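Side-chain contacts in myosin regulatory light chain, striated adductor muscle (Argopecten irradians, PDB 1WDC), which binds divalent metal through an EF-hand and, as the regulatory light chain of molluscan muscle myosin, makes its ATPase activity and binding dependent on calcium: residues Glu107-Lys110 with Asp111-Glu114; Arg49-Asp53 with Lys54-Ala58; Gly33-Lys37 with Glu38-Ala42. One frame throughout, in Å; residues are numbered along the deposited sequence.

In the fold
Following the chain from its N terminus, interaction 3 comes first: residues 33-42 run from the end of the metal-binding loop, which follows helix 14-27, into helix 37-47. Interaction 2 (residues 49-58) carries the loop after helix 37-47 into helix 53-60. The two lie in series, neither nested nor crossed, with centres about 12 Å apart, and they touch: Lys37 NZ makes a salt bridge to Asp53 OD1, and Leu56 packs on Ile40, joining the two helices. Interaction 1 lies far along the chain within helix 106-115, in the second EF-hand range. Its centre is about 43 Å from that of interaction 3, beyond the centre of the chain.

Interaction 1 (Glu107-Lys110 with Asp111-Glu114); sequences EYIK and DLLE
Residues 107-110 and 111-114 are consecutive turns of helix 106-115, in the second EF-hand range, joined by four i to i+4 backbone hydrogen bonds. The central pair is nearly straight at the acceptor, with Leu112 N 2.9 Å from Tyr108 O and Leu113 N 3.1 Å from Ile109 O. The first is more bent, Asp111 N standing above the carbonyl plane of Glu107 O. Tyr108 CG is anti to the backbone N (chi1 -175°) and beside the carbonyl carbon, and the ring turns one face to Leu112. Leu112 CD1 sits over the middle of that face, 4.0 Å from the centroid of the Tyr108 ring, in a CH-pi contact. From the other side, Ile109 CD1 comes within 4.0 Å of Leu112 CD1, the two side chains crossing at about a right angle. Without the ring, as with an alanine here, Leu112 CD1 would probably lose its CH-pi partner and a gap would open on this side. Phe96 also packs on Tyr108 and Leu112, Phe129 on Ile109 and Leu113, and both leucines meet a chain of another protein. The side-chain contact is thus apolar, leaving polar bonding to the backbone.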
loop_
_atom_site.group_PDB
_atom_site.type_symbol
_atom_site.label_atom_id
_atom_site.label_comp_id
_atom_site.label_asym_id
_atom_site.label_seq_id
_atom_site.Cartn_x
_atom_site.Cartn_y
_atom_site.Cartn_z
ATOM N N GLU B 107 13.879 6.680 -1.176
ATOM C CA GLU B 107 13.764 5.733 -2.292
ATOM C C GLU B 107 12.534 4.856 -2.134
ATOM O O GLU B 107 11.939 4.418 -3.105
ATOM C CB GLU B 107 15.006 4.832 -2.395
ATOM C CG GLU B 107 16.213 5.295 -1.614
ATOM C CD GLU B 107 16.161 4.854 -0.171
ATOM O OE1 GLU B 107 16.165 3.618 0.089
ATOM O OE2 GLU B 107 16.106 5.745 0.700
ATOM N N TYR B 108 12.185 4.579 -0.883
ATOM C CA TYR B 108 11.014 3.781 -0.568
ATOM C C TYR B 108 9.693 4.520 -0.939
ATOM O O TYR B 108 8.914 4.010 -1.739
ATOM C CB TYR B 108 11.061 3.432 0.914
ATOM C CG TYR B 108 9.963 2.505 1.346
ATOM C CD1 TYR B 108 9.483 1.488 0.496
ATOM C CD2 TYR B 108 9.420 2.610 2.622
ATOM C CE1 TYR B 108 8.473 0.606 0.924
ATOM C CE2 TYR B 108 8.437 1.723 3.064
ATOM C CZ TYR B 108 7.963 0.738 2.218
ATOM O OH TYR B 108 6.935 -0.053 2.681
ATOM N N ILE B 109 9.526 5.768 -0.484
ATOM C CA ILE B 109 8.312 6.510 -0.823
ATOM C C ILE B 109 8.150 6.810 -2.338
ATOM O O ILE B 109 7.080 6.593 -2.865
ATOM C CB ILE B 109 8.129 7.811 0.042
ATOM C CG1 ILE B 109 6.728 8.376 -0.190
ATOM C CG2 ILE B 109 9.164 8.891 -0.310
ATOM C CD1 ILE B 109 5.617 7.447 0.223
ATOM N N LYS B 110 9.236 7.058 -3.072
ATOM C CA LYS B 110 9.133 7.204 -4.534
ATOM C C LYS B 110 8.641 5.916 -5.169
ATOM O O LYS B 110 7.846 5.926 -6.112
ATOM C CB LYS B 110 10.487 7.576 -5.162
ATOM C CG LYS B 110 10.997 8.889 -4.670
ATOM C CD LYS B 110 11.969 9.525 -5.613
ATOM C CE LYS B 110 11.961 11.037 -5.374
ATOM N NZ LYS B 110 13.142 11.742 -5.984
ATOM N N ASP B 111 9.152 4.802 -4.652
ATOM C CA ASP B 111 8.867 3.490 -5.219
ATOM C C ASP B 111 7.413 3.102 -4.988
ATOM O O ASP B 111 6.739 2.615 -5.887
ATOM C CB ASP B 111 9.802 2.489 -4.569
ATOM C CG ASP B 111 9.576 1.074 -5.039
ATOM O OD1 ASP B 111 9.554 0.863 -6.270
ATOM O OD2 ASP B 111 9.507 0.171 -4.151
ATOM N N LEU B 112 6.914 3.434 -3.803
ATOM C CA LEU B 112 5.517 3.213 -3.442
ATOM C C LEU B 112 4.587 3.967 -4.375
ATOM O O LEU B 112 3.741 3.350 -4.988
ATOM C CB LEU B 112 5.268 3.667 -2.001
ATOM C CG LEU B 112 5.760 2.731 -0.910
ATOM C CD1 LEU B 112 5.698 3.452 0.415
ATOM C CD2 LEU B 112 4.869 1.502 -0.899
ATOM N N LEU B 113 4.877 5.258 -4.587
ATOM C CA LEU B 113 4.034 6.203 -5.341
ATOM C C LEU B 113 4.034 5.984 -6.829
ATOM O O LEU B 113 2.981 5.986 -7.478
ATOM C CB LEU B 113 4.468 7.657 -5.104
ATOM C CG LEU B 113 4.269 8.347 -3.743
ATOM C CD1 LEU B 113 4.864 9.753 -3.846
ATOM C CD2 LEU B 113 2.772 8.406 -3.367
ATOM N N GLU B 114 5.202 5.652 -7.339
ATOM C CA GLU B 114 5.400 5.575 -8.756
ATOM C C GLU B 114 5.083 4.214 -9.361
ATOM O O GLU B 114 4.702 4.101 -10.531
ATOM C CB GLU B 114 6.826 5.979 -9.020
ATOM C CG GLU B 114 7.300 5.670 -10.378
ATOM C CD GLU B 114 8.608 6.333 -10.650
ATOM O OE1 GLU B 114 9.463 6.430 -9.723
ATOM O OE2 GLU B 114 8.747 6.824 -11.782
#

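Interaction 2 (Arg49-Asp53 with Lys54-Ala58); sequences RAPDD and KELTA
The ring of Pro51 packs against Leu56, its CG only 3.3 Å from Leu56 CD2, tighter than usual for two carbons; the side chains cross at about a right angle. Leu56 CG is anti to its own carbonyl carbon (chi1 -55°), which points it back toward the loop, and its two methyls part there: CD2 meets the proline, while CD1 lies beside the Asp53 carboxylate. Between these residues Asp52 occupies the N-cap position of helix 53-60, on the way from helix 37-47, the second helix of the metal-binding EF-hand. Its OD2 accepts a weak bond from Lys54 N at 3.2 Å, and the Asp52 backbone O takes Leu56 N at 3.0 Å in its carbonyl plane. A carboxylate here would probably also be stabilised by the positive end of the helix dipole. At the next residue, Asp53 O is gripped twice by Thr57: OG1 donates to Asp53 O at 2.9 Å, and Thr57 N reaches the same oxygen at 3.0 Å from the opposite face of the carbonyl plane. The OG1 bond probably fixes where the hydroxyl hydrogen points. Asp53 OD1 makes a salt bridge with Lys37 NZ of helix 37-47, whose Ile40 also packs on Leu56.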
loop_
_atom_site.group_PDB
_atom_site.type_symbol
_atom_site.label_atom_id
_atom_site.label_comp_id
_atom_site.label_asym_id
_atom_site.label_seq_id
_atom_site.Cartn_x
_atom_site.Cartn_y
_atom_site.Cartn_z
ATOM N N ARG B 49 3.303 39.027 -11.980
ATOM C CA ARG B 49 2.707 38.872 -13.295
ATOM C C ARG B 49 1.274 38.435 -13.091
ATOM O O ARG B 49 0.967 37.656 -12.188
ATOM C CB ARG B 49 3.450 37.840 -14.137
ATOM C CG ARG B 49 4.939 38.008 -14.082
ATOM C CD ARG B 49 5.667 37.027 -14.962
ATOM N NE ARG B 49 5.645 37.497 -16.329
ATOM C CZ ARG B 49 6.650 38.120 -16.920
ATOM N NH1 ARG B 49 7.812 38.245 -16.298
ATOM N NH2 ARG B 49 6.496 38.572 -18.162
ATOM N N ALA B 50 0.381 39.181 -13.719
ATOM C CA ALA B 50 -1.033 38.888 -13.631
ATOM C C ALA B 50 -1.308 37.731 -14.598
ATOM O O ALA B 50 -0.496 37.476 -15.495
ATOM C CB ALA B 50 -1.856 40.151 -13.993
ATOM N N PRO B 51 -2.380 36.933 -14.344
ATOM C CA PRO B 51 -2.757 35.898 -15.308
ATOM C C PRO B 51 -3.376 36.523 -16.535
ATOM O O PRO B 51 -3.933 37.613 -16.463
ATOM C CB PRO B 51 -3.762 35.058 -14.542
ATOM C CG PRO B 51 -4.393 36.024 -13.593
ATOM C CD PRO B 51 -3.313 36.980 -13.197
ATOM N N ASP B 52 -3.346 35.818 -17.655
ATOM C CA ASP B 52 -3.923 36.368 -18.885
ATOM C C ASP B 52 -5.455 36.454 -18.804
ATOM O O ASP B 52 -6.084 35.785 -17.987
ATOM C CB ASP B 52 -3.416 35.571 -20.106
ATOM C CG ASP B 52 -4.482 34.742 -20.766
ATOM O OD1 ASP B 52 -4.763 33.632 -20.278
ATOM O OD2 ASP B 52 -4.966 35.161 -21.837
ATOM N N ASP B 53 -6.015 37.445 -19.486
ATOM C CA ASP B 53 -7.411 37.795 -19.294
ATOM C C ASP B 53 -8.359 36.674 -19.727
ATOM O O ASP B 53 -9.524 36.644 -19.315
ATOM C CB ASP B 53 -7.735 39.094 -20.044
ATOM C CG ASP B 53 -9.012 39.780 -19.530
ATOM O OD1 ASP B 53 -10.103 39.465 -20.074
ATOM O OD2 ASP B 53 -8.914 40.655 -18.628
ATOM N N LYS B 54 -7.853 35.730 -20.518
ATOM C CA LYS B 54 -8.604 34.511 -20.774
ATOM C C LYS B 54 -8.800 33.753 -19.462
ATOM O O LYS B 54 -9.918 33.307 -19.176
ATOM C CB LYS B 54 -7.873 33.637 -21.795
ATOM C CG LYS B 54 -7.835 34.237 -23.213
ATOM C CD LYS B 54 -7.186 33.287 -24.248
ATOM C CE LYS B 54 -8.227 32.483 -25.058
ATOM N NZ LYS B 54 -7.642 31.610 -26.148
ATOM N N GLU B 55 -7.746 33.753 -18.623
ATOM C CA GLU B 55 -7.708 33.062 -17.324
ATOM C C GLU B 55 -8.497 33.779 -16.255
ATOM O O GLU B 55 -9.014 33.140 -15.356
ATOM C CB GLU B 55 -6.286 32.921 -16.818
ATOM C CG GLU B 55 -5.320 32.276 -17.790
ATOM C CD GLU B 55 -5.448 30.759 -17.862
ATOM O OE1 GLU B 55 -5.628 30.120 -16.796
ATOM O OE2 GLU B 55 -5.330 30.203 -18.986
ATOM N N LEU B 56 -8.502 35.110 -16.300
ATOM C CA LEU B 56 -9.335 35.926 -15.412
ATOM C C LEU B 56 -10.815 35.688 -15.707
ATOM O O LEU B 56 -11.667 35.698 -14.814
ATOM C CB LEU B 56 -9.043 37.422 -15.616
ATOM C CG LEU B 56 -7.626 38.012 -15.502
ATOM C CD1 LEU B 56 -7.652 39.461 -15.957
ATOM C CD2 LEU B 56 -7.107 37.909 -14.071
ATOM N N THR B 57 -11.129 35.661 -16.994
ATOM C CA THR B 57 -12.495 35.451 -17.449
ATOM C C THR B 57 -12.969 34.197 -16.796
ATOM O O THR B 57 -13.912 34.218 -16.028
ATOM C CB THR B 57 -12.567 35.250 -18.979
ATOM O OG1 THR B 57 -12.420 36.520 -19.630
ATOM C CG2 THR B 57 -13.897 34.602 -19.377
ATOM N N ALA B 58 -12.160 33.164 -16.937
ATOM C CA ALA B 58 -12.562 31.837 -16.556
ATOM C C ALA B 58 -12.712 31.590 -15.031
ATOM O O ALA B 58 -13.636 30.891 -14.615
ATOM C CB ALA B 58 -11.624 30.832 -17.198
#

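Interaction 3 (Gly33-Lys37 with Glu38-Ala42); sequences GFVSK and EDIKA. With MG (magnesium ion), chain D.
Asp39 reaches from the first turn of helix 37-47 back over the end of the metal-binding loop to Phe34 and to Ser36, at the helix N-cap position. Its CB rests 3.6 Å from Ser36 O, the carbonyl that also receives Ile40 N. CG stands anti to the carbonyl carbon (chi1 -81°), which swings the carboxylate back toward the loop, with Ser36 OG 3.5 Å from Asp39 CG. At the tip, OD2 binds the magnesium ion at 2.3 Å and also accepts a weak but straight bond from Ser36 N (168°), whereas OD1 stays 3.7 Å from the magnesium ion, so the carboxylate coordinates through one oxygen. The carbonyl O of Phe34 is a second ligand, 2.3 Å from the magnesium ion, and a water is a third; that water is hydrogen-bonded to Ser36 OG at 2.5 Å. Asp28, Asp30 and Asp32 complete the six-coordinate site of this EF-hand loop. Next in the sequence, Val35 CG1 presses on Ile40 CG1 at 3.5 Å, with Phe24 and Ile27 also against Val35. The single-oxygen hold of Asp39 is consistent with the compact six-coordinate shell of magnesium, and the N-H of Ser36 probably helps to keep OD2 aimed at the metal.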
loop_
_atom_site.group_PDB
_atom_site.type_symbol
_atom_site.label_atom_id
_atom_site.label_comp_id
_atom_site.label_asym_id
_atom_site.label_seq_id
_atom_site.Cartn_x
_atom_site.Cartn_y
_atom_site.Cartn_z
ATOM N N GLY B 33 -17.797 45.245 -2.493
ATOM C CA GLY B 33 -18.305 44.005 -1.927
ATOM C C GLY B 33 -18.477 42.820 -2.863
ATOM O O GLY B 33 -19.079 41.832 -2.466
ATOM N N PHE B 34 -18.181 43.006 -4.145
ATOM C CA PHE B 34 -18.090 41.903 -5.089
ATOM C C PHE B 34 -16.720 41.978 -5.690
ATOM O O PHE B 34 -15.992 42.948 -5.490
ATOM C CB PHE B 34 -19.125 42.006 -6.210
ATOM C CG PHE B 34 -20.480 42.411 -5.734
ATOM C CD1 PHE B 34 -21.250 41.520 -4.981
ATOM C CD2 PHE B 34 -20.863 43.760 -5.781
ATOM C CE1 PHE B 34 -22.362 41.966 -4.252
ATOM C CE2 PHE B 34 -21.963 44.208 -5.058
ATOM C CZ PHE B 34 -22.713 43.306 -4.284
ATOM N N VAL B 35 -16.284 40.862 -6.240
ATOM C CA VAL B 35 -14.981 40.820 -6.864
ATOM C C VAL B 35 -15.280 40.744 -8.376
ATOM O O VAL B 35 -16.164 39.987 -8.794
ATOM C CB VAL B 35 -14.134 39.589 -6.288
ATOM C CG1 VAL B 35 -12.885 39.353 -7.104
ATOM C CG2 VAL B 35 -13.732 39.865 -4.849
ATOM N N SER B 36 -14.749 41.713 -9.134
ATOM C CA SER B 36 -14.903 41.756 -10.612
ATOM C C SER B 36 -13.633 41.299 -11.346
ATOM O O SER B 36 -12.578 41.142 -10.728
ATOM C CB SER B 36 -15.257 43.172 -11.044
ATOM O OG SER B 36 -14.465 44.115 -10.333
ATOM N N LYS B 37 -13.692 41.202 -12.670
ATOM C CA LYS B 37 -12.488 40.857 -13.410
ATOM C C LYS B 37 -11.454 41.955 -13.233
ATOM O O LYS B 37 -10.263 41.687 -13.172
ATOM C CB LYS B 37 -12.766 40.635 -14.908
ATOM C CG LYS B 37 -11.539 40.121 -15.690
ATOM C CD LYS B 37 -11.883 39.496 -17.027
ATOM C CE LYS B 37 -12.303 40.540 -18.029
ATOM N NZ LYS B 37 -12.818 39.933 -19.314
ATOM N N GLU B 38 -11.935 43.163 -12.983
ATOM C CA GLU B 38 -11.093 44.332 -12.892
ATOM C C GLU B 38 -10.321 44.320 -11.587
ATOM O O GLU B 38 -9.217 44.813 -11.535
ATOM C CB GLU B 38 -11.963 45.600 -12.971
ATOM C CG GLU B 38 -12.567 45.894 -14.342
ATOM C CD GLU B 38 -13.676 44.924 -14.755
ATOM O OE1 GLU B 38 -14.592 44.685 -13.930
ATOM O OE2 GLU B 38 -13.660 44.454 -15.931
ATOM N N ASP B 39 -10.972 43.893 -10.508
ATOM C CA ASP B 39 -10.358 43.821 -9.168
ATOM C C ASP B 39 -9.223 42.792 -9.104
ATOM O O ASP B 39 -8.143 43.061 -8.577
ATOM C CB ASP B 39 -11.386 43.383 -8.144
ATOM C CG ASP B 39 -12.272 44.498 -7.674
ATOM O OD1 ASP B 39 -11.860 45.680 -7.580
ATOM O OD2 ASP B 39 -13.385 44.134 -7.310
ATOM N N ILE B 40 -9.581 41.557 -9.436
ATOM C CA ILE B 40 -8.618 40.485 -9.646
ATOM C C ILE B 40 -7.390 40.932 -10.458
ATOM O O ILE B 40 -6.273 40.615 -10.078
ATOM C CB ILE B 40 -9.313 39.300 -10.342
ATOM C CG1 ILE B 40 -10.373 38.714 -9.435
ATOM C CG2 ILE B 40 -8.320 38.206 -10.689
ATOM C CD1 ILE B 40 -11.103 37.633 -10.128
ATOM N N LYS B 41 -7.593 41.636 -11.582
ATOM C CA LYS B 41 -6.499 42.191 -12.401
ATOM C C LYS B 41 -5.709 43.266 -11.673
ATOM O O LYS B 41 -4.483 43.221 -11.667
ATOM C CB LYS B 41 -7.025 42.786 -13.699
ATOM C CG LYS B 41 -5.969 43.422 -14.618
ATOM C CD LYS B 41 -6.490 43.492 -16.073
ATOM C CE LYS B 41 -5.605 44.328 -17.002
ATOM N NZ LYS B 41 -5.237 45.639 -16.374
ATOM N N ALA B 42 -6.391 44.188 -11.005
ATOM C CA ALA B 42 -5.684 45.226 -10.294
ATOM C C ALA B 42 -4.787 44.622 -9.180
ATOM O O ALA B 42 -3.589 44.930 -9.104
ATOM C CB ALA B 42 -6.662 46.204 -9.724
HETATM MG MG MG D . -15.228 45.028 -6.243
HETATM O O HOH W 1 -15.958 45.020 -8.546
#